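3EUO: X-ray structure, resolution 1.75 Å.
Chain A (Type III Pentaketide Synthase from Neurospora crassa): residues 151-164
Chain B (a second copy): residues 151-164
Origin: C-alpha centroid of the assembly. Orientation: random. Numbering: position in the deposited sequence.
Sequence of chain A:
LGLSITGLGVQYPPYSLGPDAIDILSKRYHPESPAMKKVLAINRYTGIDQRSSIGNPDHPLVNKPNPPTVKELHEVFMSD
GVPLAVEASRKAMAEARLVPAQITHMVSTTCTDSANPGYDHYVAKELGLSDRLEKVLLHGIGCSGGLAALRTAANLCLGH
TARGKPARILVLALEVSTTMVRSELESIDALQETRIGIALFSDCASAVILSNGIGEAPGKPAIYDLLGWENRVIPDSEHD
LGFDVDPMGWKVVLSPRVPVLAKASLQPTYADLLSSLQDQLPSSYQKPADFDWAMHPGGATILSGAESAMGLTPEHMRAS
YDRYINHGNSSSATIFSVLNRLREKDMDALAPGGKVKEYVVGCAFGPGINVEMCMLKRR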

ATOM      1  N   ARG A 151      -2.514  -6.231  11.870  1.00 12.12           N
ATOM      2  CA  ARG A 151      -3.754  -5.605  12.329  1.00 12.81           C
ATOM      3  C   ARG A 151      -4.750  -5.465  11.177  1.00 13.00           C
ATOM      4  O   ARG A 151      -5.961  -5.692  11.344  1.00 12.65           O
ATOM      5  N   THR A 152      -4.238  -5.091  10.009  1.00 12.59           N
ATOM      6  CA  THR A 152      -5.059  -5.000   8.808  1.00 12.53           C
ATOM      7  C   THR A 152      -5.635  -6.379   8.478  1.00 12.38           C
ATOM      8  O   THR A 152      -6.832  -6.502   8.253  1.00 12.39           O
ATOM      9  N   ALA A 153      -4.782  -7.403   8.483  1.00 12.45           N
ATOM     10  CA  ALA A 153      -5.227  -8.789   8.312  1.00 12.21           C
ATOM     11  C   ALA A 153      -6.307  -9.200   9.321  1.00 12.37           C
ATOM     12  O   ALA A 153      -7.242  -9.913   8.962  1.00 11.75           O
ATOM     13  N   ALA A 154      -6.173  -8.760  10.575  1.00 12.18           N
ATOM     14  CA  ALA A 154      -7.166  -9.071  11.607  1.00 12.39           C
ATOM     15  C   ALA A 154      -8.530  -8.496  11.239  1.00 12.03           C
ATOM     16  O   ALA A 154      -9.545  -9.187  11.322  1.00 12.55           O
ATOM     17  N   ASN A 155      -8.549  -7.233  10.816  1.00 12.33           N
ATOM     18  CA  ASN A 155      -9.790  -6.593  10.378  1.00 12.56           C
ATOM     19  C   ASN A 155     -10.405  -7.318   9.174  1.00 12.70           C
ATOM     20  O   ASN A 155     -11.616  -7.524   9.115  1.00 12.70           O
ATOM     21  N   LEU A 156      -9.552  -7.726   8.235  1.00 12.35           N
ATOM     22  CA  LEU A 156     -10.000  -8.442   7.042  1.00 12.67           C
ATOM     23  C   LEU A 156     -10.555  -9.827   7.396  1.00 12.73           C
ATOM     24  O   LEU A 156     -11.596 -10.239   6.871  1.00 13.15           O
ATOM     25  N   CYS A 157      -9.870 -10.534   8.293  1.00 12.70           N
ATOM     26  CA  CYS A 157     -10.383 -11.807   8.815  1.00 12.92           C
ATOM     27  C   CYS A 157     -11.790 -11.628   9.377  1.00 12.74           C
ATOM     28  O   CYS A 157     -12.693 -12.410   9.079  1.00 13.00           O
ATOM     29  N   LEU A 158     -11.972 -10.595  10.191  1.00 12.88           N
ATOM     30  CA  LEU A 158     -13.279 -10.355  10.823  1.00 12.85           C
ATOM     31  C   LEU A 158     -14.366  -9.966   9.807  1.00 13.36           C
ATOM     32  O   LEU A 158     -15.563 -10.211  10.029  1.00 13.39           O
ATOM     33  N   GLY A 159     -13.954  -9.377   8.686  1.00 13.76           N
ATOM     34  CA  GLY A 159     -14.882  -9.093   7.586  1.00 14.55           C
ATOM     35  C   GLY A 159     -15.475 -10.377   7.026  1.00 15.19           C
ATOM     36  O   GLY A 159     -16.674 -10.455   6.740  1.00 15.89           O
ATOM     37  N   HIS A 160     -14.635 -11.398   6.892  1.00 15.60           N
ATOM     38  CA  HIS A 160     -15.105 -12.707   6.451  1.00 15.80           C
ATOM     39  C   HIS A 160     -15.924 -13.397   7.530  1.00 16.27           C
ATOM     40  O   HIS A 160     -16.931 -14.041   7.225  1.00 16.96           O
ATOM     41  N   THR A 161     -15.508 -13.235   8.786  1.00 16.33           N
ATOM     42  CA  THR A 161     -16.289 -13.725   9.927  1.00 16.15           C
ATOM     43  C   THR A 161     -17.717 -13.180   9.898  1.00 16.38           C
ATOM     44  O   THR A 161     -18.677 -13.934  10.090  1.00 16.42           O
ATOM     45  N   ALA A 162     -17.862 -11.881   9.631  1.00 16.85           N
ATOM     46  CA  ALA A 162     -19.188 -11.258   9.514  1.00 17.49           C
ATOM     47  C   ALA A 162     -20.083 -11.980   8.510  1.00 18.26           C
ATOM     48  O   ALA A 162     -21.308 -12.006   8.669  1.00 18.44           O
ATOM     49  N   ARG A 163     -19.458 -12.572   7.492  1.00 18.61           N
ATOM     50  CA  ARG A 163     -20.162 -13.248   6.399  1.00 19.34           C
ATOM     51  C   ARG A 163     -20.152 -14.769   6.545  1.00 19.54           C
ATOM     52  O   ARG A 163     -20.537 -15.495   5.616  1.00 20.13           O
ATOM     53  N   GLY A 164     -19.707 -15.245   7.704  1.00 19.52           N
ATOM     54  CA  GLY A 164     -19.577 -16.677   7.968  1.00 19.67           C
ATOM     55  C   GLY A 164     -18.647 -17.432   7.028  1.00 19.92           C
ATOM     56  O   GLY A 164     -18.848 -18.624   6.782  1.00 20.02           O
TER
ATOM     57  N   ARG B 151     -13.338  -2.084  -2.375  1.00 11.98           N
ATOM     58  CA  ARG B 151     -13.482  -3.482  -1.948  1.00 12.46           C
ATOM     59  C   ARG B 151     -12.741  -3.753  -0.639  1.00 12.40           C
ATOM     60  O   ARG B 151     -13.254  -4.438   0.248  1.00 12.55           O
ATOM     61  N   THR B 152     -11.522  -3.232  -0.528  1.00 12.36           N
ATOM     62  CA  THR B 152     -10.770  -3.346   0.711  1.00 12.39           C
ATOM     63  C   THR B 152     -11.540  -2.690   1.863  1.00 12.30           C
ATOM     64  O   THR B 152     -11.677  -3.275   2.939  1.00 12.30           O
ATOM     65  N   ALA B 153     -12.075  -1.495   1.612  1.00 12.15           N
ATOM     66  CA  ALA B 153     -12.881  -0.782   2.605  1.00 12.59           C
ATOM     67  C   ALA B 153     -14.131  -1.563   2.998  1.00 12.54           C
ATOM     68  O   ALA B 153     -14.536  -1.556   4.166  1.00 12.71           O
ATOM     69  N   ALA B 154     -14.738  -2.243   2.023  1.00 12.48           N
ATOM     70  CA  ALA B 154     -15.893  -3.101   2.285  1.00 12.60           C
ATOM     71  C   ALA B 154     -15.551  -4.194   3.294  1.00 12.70           C
ATOM     72  O   ALA B 154     -16.283  -4.393   4.261  1.00 11.85           O
ATOM     73  N   ASN B 155     -14.429  -4.877   3.073  1.00 12.53           N
ATOM     74  CA  ASN B 155     -13.955  -5.918   3.983  1.00 13.22           C
ATOM     75  C   ASN B 155     -13.669  -5.368   5.370  1.00 13.43           C
ATOM     76  O   ASN B 155     -14.021  -5.980   6.375  1.00 13.92           O
ATOM     77  N   LEU B 156     -13.066  -4.185   5.417  1.00 13.27           N
ATOM     78  CA  LEU B 156     -12.742  -3.554   6.694  1.00 13.10           C
ATOM     79  C   LEU B 156     -14.010  -3.150   7.450  1.00 13.25           C
ATOM     80  O   LEU B 156     -14.111  -3.368   8.663  1.00 13.10           O
ATOM     81  N   CYS B 157     -14.980  -2.591   6.724  1.00 13.39           N
ATOM     82  CA  CYS B 157     -16.289  -2.246   7.292  1.00 14.06           C
ATOM     83  C   CYS B 157     -16.919  -3.454   7.970  1.00 14.31           C
ATOM     84  O   CYS B 157     -17.402  -3.360   9.096  1.00 14.47           O
ATOM     85  N   LEU B 158     -16.890  -4.592   7.279  1.00 14.37           N
ATOM     86  CA  LEU B 158     -17.484  -5.815   7.800  1.00 14.35           C
ATOM     87  C   LEU B 158     -16.739  -6.356   9.010  1.00 14.55           C
ATOM     88  O   LEU B 158     -17.348  -6.963   9.885  1.00 14.70           O
ATOM     89  N   GLY B 159     -15.430  -6.120   9.063  1.00 14.39           N
ATOM     90  CA  GLY B 159     -14.636  -6.443  10.246  1.00 15.06           C
ATOM     91  C   GLY B 159     -15.141  -5.726  11.486  1.00 15.34           C
ATOM     92  O   GLY B 159     -15.142  -6.293  12.577  1.00 15.52           O
ATOM     93  N   HIS B 160     -15.561  -4.473  11.322  1.00 14.91           N
ATOM     94  CA  HIS B 160     -16.193  -3.730  12.410  1.00 15.19           C
ATOM     95  C   HIS B 160     -17.626  -4.190  12.661  1.00 15.60           C
ATOM     96  O   HIS B 160     -18.077  -4.223  13.808  1.00 15.63           O
ATOM     97  N   THR B 161     -18.325  -4.575  11.597  1.00 15.99           N
ATOM     98  CA  THR B 161     -19.647  -5.180  11.742  1.00 16.05           C
ATOM     99  C   THR B 161     -19.590  -6.418  12.647  1.00 16.47           C
ATOM    100  O   THR B 161     -20.434  -6.582  13.532  1.00 16.54           O
ATOM    101  N   ALA B 162     -18.579  -7.262  12.435  1.00 16.84           N
ATOM    102  CA  ALA B 162     -18.361  -8.469  13.243  1.00 17.33           C
ATOM    103  C   ALA B 162     -18.315  -8.163  14.735  1.00 17.95           C
ATOM    104  O   ALA B 162     -18.761  -8.969  15.554  1.00 18.33           O
ATOM    105  N   ARG B 163     -17.752  -7.006  15.073  1.00 18.26           N
ATOM    106  CA  ARG B 163     -17.563  -6.592  16.463  1.00 18.99           C
ATOM    107  C   ARG B 163     -18.664  -5.633  16.929  1.00 18.91           C
ATOM    108  O   ARG B 163     -18.636  -5.125  18.058  1.00 18.81           O
ATOM    109  N   GLY B 164     -19.640  -5.410  16.047  1.00 18.64           N
ATOM    110  CA  GLY B 164     -20.798  -4.560  16.325  1.00 18.45           C
ATOM    111  C   GLY B 164     -20.468  -3.087  16.465  1.00 18.55           C
ATOM    112  O   GLY B 164     -21.141  -2.360  17.196  1.00 18.40           O
TER

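The two copies of the pentaketide synthase meet here through the same helix of each chain, which begins before residue 151, crossing at 73° with an axial separation of only 6.6 Å at closest approach. The contact is nearly symmetric and buries 659 Å² in total. No direct hydrogen bond spans it; apolar packing, CA-H...O contacts and two waters join the two stretches.

At the start of the chain A stretch, A:Arg151 (chi1 t) lies out of reach of chain B, and its guanidinium is hydrogen-bonded elsewhere in the structure. A:Thr152, an m rotamer, points sideways; its nearest approach is A:Thr152 O to B:Leu156 CD2, 4.3 Å. A:Ala153 points away and A:Ala154 is out of reach.

A:Asn155 adopts chi1 m and is directed sideways. A:Asn155 CB rests 3.4 Å from B:Leu156 CD2, while the backbone A:Asn155 O receives a CA-H...O contact from B:Gly159 CA at 3.4 Å. The amide oxygen reaches chain B through water 1, which donates to A:Asn155 OD1 (3.0 Å) and accepts from B:Arg163 NH2 (2.7 Å); the same water donates a weak bond to B:Gly159 O (3.2 Å).

A:Leu156 (m, t) leaves its helix sideways, but its end turns nearer the partner. A:Leu156 CD2 meets B:Leu156 CD2 at 3.8 Å and B:Asn155 CB at 3.5 Å, so the two leucines meet each other while each also covers the opposing asparagine. A:Cys157, with chi1 m, points away. A:Leu158 (m, t) points toward chain B: A:Leu158 CB packs 4.0 Å from B:Ala162 CB, and A:Leu158 CD1 approaches B:Arg163 NE at 3.7 Å.

The close crossing centres on A:Gly159, where A:Gly159 CA is 3.8 Å from B:Gly159 CA. With no side chain in the way, A:Gly159 CA approaches B:Asn155 O to 3.4 Å in the reciprocal CA-H...O contact. An ideal CB on A:Gly159 would lie 2.3 Å from B:Asn155 O, a clash.

A:His160 points away, with chi1 between wells at -91°, and A:Thr161 (m) lies sideways; neither makes a close contact with chain B. A:Ala162 points toward the partner, with A:Ala162 CB 3.4 Å from B:Leu158 O and 4.2 Å from B:Ala162 CB. A:Arg163 (m, t, m) starts sideways but brings its end closer, placing A:Arg163 CD 3.8 Å from B:Leu158 CD1. A:Arg163 NE donates to water 2 (2.8 Å), which in turn donates to B:Asn155 OD1 (2.8 Å), giving a second arginine-water-asparagine bridge. A:Gly164, at positive phi, lies beyond reach of chain B.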

ATOM      1  CB  ARG A 151      -3.439  -4.238  12.955  1.00 13.12           C
ATOM      2  CG  ARG A 151      -4.665  -3.412  13.363  1.00 13.35           C
ATOM      3  CD  ARG A 151      -4.274  -2.094  14.057  1.00 13.66           C
ATOM      4  NE  ARG A 151      -3.251  -1.361  13.315  1.00 14.90           N
ATOM      5  CZ  ARG A 151      -3.476  -0.695  12.185  1.00 15.77           C
ATOM      6  NH1 ARG A 151      -4.700  -0.660  11.666  1.00 15.36           N
ATOM      7  NH2 ARG A 151      -2.474  -0.071  11.570  1.00 16.51           N
ATOM      8  CB  THR A 152      -4.269  -4.443   7.620  1.00 12.52           C
ATOM      9  OG1 THR A 152      -3.784  -3.135   7.959  1.00 12.85           O
ATOM     10  CG2 THR A 152      -5.158  -4.342   6.374  1.00 12.62           C
ATOM     11  CB  ALA A 153      -4.055  -9.746   8.383  1.00 12.29           C
ATOM     12  CB  ALA A 154      -6.715  -8.552  12.975  1.00 11.96           C
ATOM     13  CB  ASN A 155      -9.545  -5.120  10.030  1.00 12.63           C
ATOM     14  CG  ASN A 155      -9.206  -4.270  11.250  1.00 13.99           C
ATOM     15  OD1 ASN A 155      -9.594  -4.590  12.375  1.00 15.08           O
ATOM     16  ND2 ASN A 155      -8.511  -3.155  11.019  1.00 14.32           N
ATOM     17  CB  LEU A 156      -8.865  -8.533   6.012  1.00 12.80           C
ATOM     18  CG  LEU A 156      -8.368  -7.204   5.420  1.00 12.65           C
ATOM     19  CD1 LEU A 156      -7.140  -7.465   4.572  1.00 12.49           C
ATOM     20  CD2 LEU A 156      -9.452  -6.515   4.585  1.00 13.33           C
ATOM     21  CB  CYS A 157      -9.475 -12.360   9.918  1.00 12.73           C
ATOM     22  SG  CYS A 157      -8.044 -13.274   9.338  1.00 14.49           S
ATOM     23  CB  LEU A 158     -13.160  -9.338  11.967  1.00 13.17           C
ATOM     24  CG  LEU A 158     -12.366  -9.813  13.195  1.00 12.94           C
ATOM     25  CD1 LEU A 158     -12.177  -8.694  14.194  1.00 14.20           C
ATOM     26  CD2 LEU A 158     -13.046 -11.009  13.870  1.00 15.52           C
ATOM     27  CB  HIS A 160     -13.946 -13.564   5.960  1.00 15.53           C
ATOM     28  CG  HIS A 160     -13.692 -13.416   4.493  1.00 15.81           C
ATOM     29  ND1 HIS A 160     -13.321 -14.467   3.685  1.00 17.71           N
ATOM     30  CD2 HIS A 160     -13.800 -12.337   3.682  1.00 15.11           C
ATOM     31  CE1 HIS A 160     -13.193 -14.037   2.440  1.00 15.23           C
ATOM     32  NE2 HIS A 160     -13.478 -12.747   2.414  1.00 17.36           N
ATOM     33  CB  THR A 161     -15.616 -13.386  11.262  1.00 15.99           C
ATOM     34  OG1 THR A 161     -14.313 -13.976  11.286  1.00 15.15           O
ATOM     35  CG2 THR A 161     -16.418 -13.934  12.432  1.00 15.52           C
ATOM     36  CB  ALA A 162     -19.061  -9.780   9.144  1.00 17.29           C
ATOM     37  CB  ARG A 163     -19.557 -12.840   5.048  1.00 19.09           C
ATOM     38  CG  ARG A 163     -19.603 -11.340   4.789  1.00 20.83           C
ATOM     39  CD  ARG A 163     -19.572 -10.996   3.304  1.00 24.45           C
ATOM     40  NE  ARG A 163     -18.220 -10.992   2.765  1.00 28.60           N
ATOM     41  CZ  ARG A 163     -17.847 -11.628   1.659  1.00 29.54           C
ATOM     42  NH1 ARG A 163     -18.734 -12.322   0.949  1.00 31.29           N
ATOM     43  NH2 ARG A 163     -16.584 -11.562   1.255  1.00 29.79           N
TER
ATOM     44  CB  ARG B 151     -12.982  -4.415  -3.053  1.00 12.24           C
ATOM     45  CG  ARG B 151     -12.976  -5.902  -2.706  1.00 12.58           C
ATOM     46  CD  ARG B 151     -12.573  -6.737  -3.923  1.00 13.09           C
ATOM     47  NE  ARG B 151     -11.322  -6.268  -4.514  1.00 14.47           N
ATOM     48  CZ  ARG B 151     -10.116  -6.461  -3.981  1.00 15.28           C
ATOM     49  NH1 ARG B 151      -9.976  -7.135  -2.841  1.00 15.78           N
ATOM     50  NH2 ARG B 151      -9.044  -5.985  -4.597  1.00 14.58           N
ATOM     51  CB  THR B 152      -9.359  -2.744   0.560  1.00 12.67           C
ATOM     52  OG1 THR B 152      -8.665  -3.442  -0.489  1.00 12.69           O
ATOM     53  CG2 THR B 152      -8.578  -2.864   1.872  1.00 12.30           C
ATOM     54  CB  ALA B 153     -13.250   0.591   2.093  1.00 12.20           C
ATOM     55  CB  ALA B 154     -16.426  -3.704   0.988  1.00 12.91           C
ATOM     56  CB  ASN B 155     -12.718  -6.614   3.411  1.00 13.29           C
ATOM     57  CG  ASN B 155     -13.035  -7.456   2.188  1.00 14.57           C
ATOM     58  OD1 ASN B 155     -14.150  -7.964   2.038  1.00 15.25           O
ATOM     59  ND2 ASN B 155     -12.048  -7.617   1.308  1.00 15.80           N
ATOM     60  CB  LEU B 156     -11.794  -2.375   6.489  1.00 13.07           C
ATOM     61  CG  LEU B 156     -10.386  -2.718   5.978  1.00 13.04           C
ATOM     62  CD1 LEU B 156      -9.637  -1.435   5.646  1.00 13.46           C
ATOM     63  CD2 LEU B 156      -9.620  -3.551   6.981  1.00 12.66           C
ATOM     64  CB  CYS B 157     -17.234  -1.741   6.209  1.00 13.57           C
ATOM     65  SG  CYS B 157     -17.120   0.024   5.854  1.00 14.95           S
ATOM     66  CB  LEU B 158     -17.636  -6.875   6.704  1.00 14.02           C
ATOM     67  CG  LEU B 158     -18.644  -6.519   5.599  1.00 14.51           C
ATOM     68  CD1 LEU B 158     -18.545  -7.495   4.435  1.00 15.95           C
ATOM     69  CD2 LEU B 158     -20.078  -6.435   6.130  1.00 15.08           C
ATOM     70  CB  HIS B 160     -16.117  -2.219  12.164  1.00 15.21           C
ATOM     71  CG  HIS B 160     -14.890  -1.589  12.748  1.00 14.71           C
ATOM     72  ND1 HIS B 160     -14.899  -0.354  13.362  1.00 17.11           N
ATOM     73  CD2 HIS B 160     -13.619  -2.046  12.843  1.00 14.27           C
ATOM     74  CE1 HIS B 160     -13.681  -0.071  13.793  1.00 15.50           C
ATOM     75  NE2 HIS B 160     -12.886  -1.082  13.489  1.00 17.42           N
ATOM     76  CB  THR B 161     -20.284  -5.512  10.376  1.00 16.02           C
ATOM     77  OG1 THR B 161     -20.433  -4.303   9.620  1.00 15.94           O
ATOM     78  CG2 THR B 161     -21.668  -6.151  10.558  1.00 16.13           C
ATOM     79  CB  ALA B 162     -17.064  -9.168  12.822  1.00 16.99           C
ATOM     80  CB  ARG B 163     -16.168  -5.976  16.638  1.00 19.51           C
ATOM     81  CG  ARG B 163     -15.047  -6.940  16.272  1.00 20.83           C
ATOM     82  CD  ARG B 163     -13.729  -6.567  16.919  1.00 26.01           C
ATOM     83  NE  ARG B 163     -12.973  -5.621  16.108  1.00 29.58           N
ATOM     84  CZ  ARG B 163     -12.467  -4.473  16.554  1.00 30.59           C
ATOM     85  NH1 ARG B 163     -12.617  -4.110  17.827  1.00 32.35           N
ATOM     86  NH2 ARG B 163     -11.802  -3.689  15.721  1.00 30.48           N
TER
HETATM   87  O   HOH W   1     -12.334  -5.022  13.385  1.00 28.45           O
HETATM   88  O   HOH W   2     -15.745  -9.825   3.432  1.00 20.85           O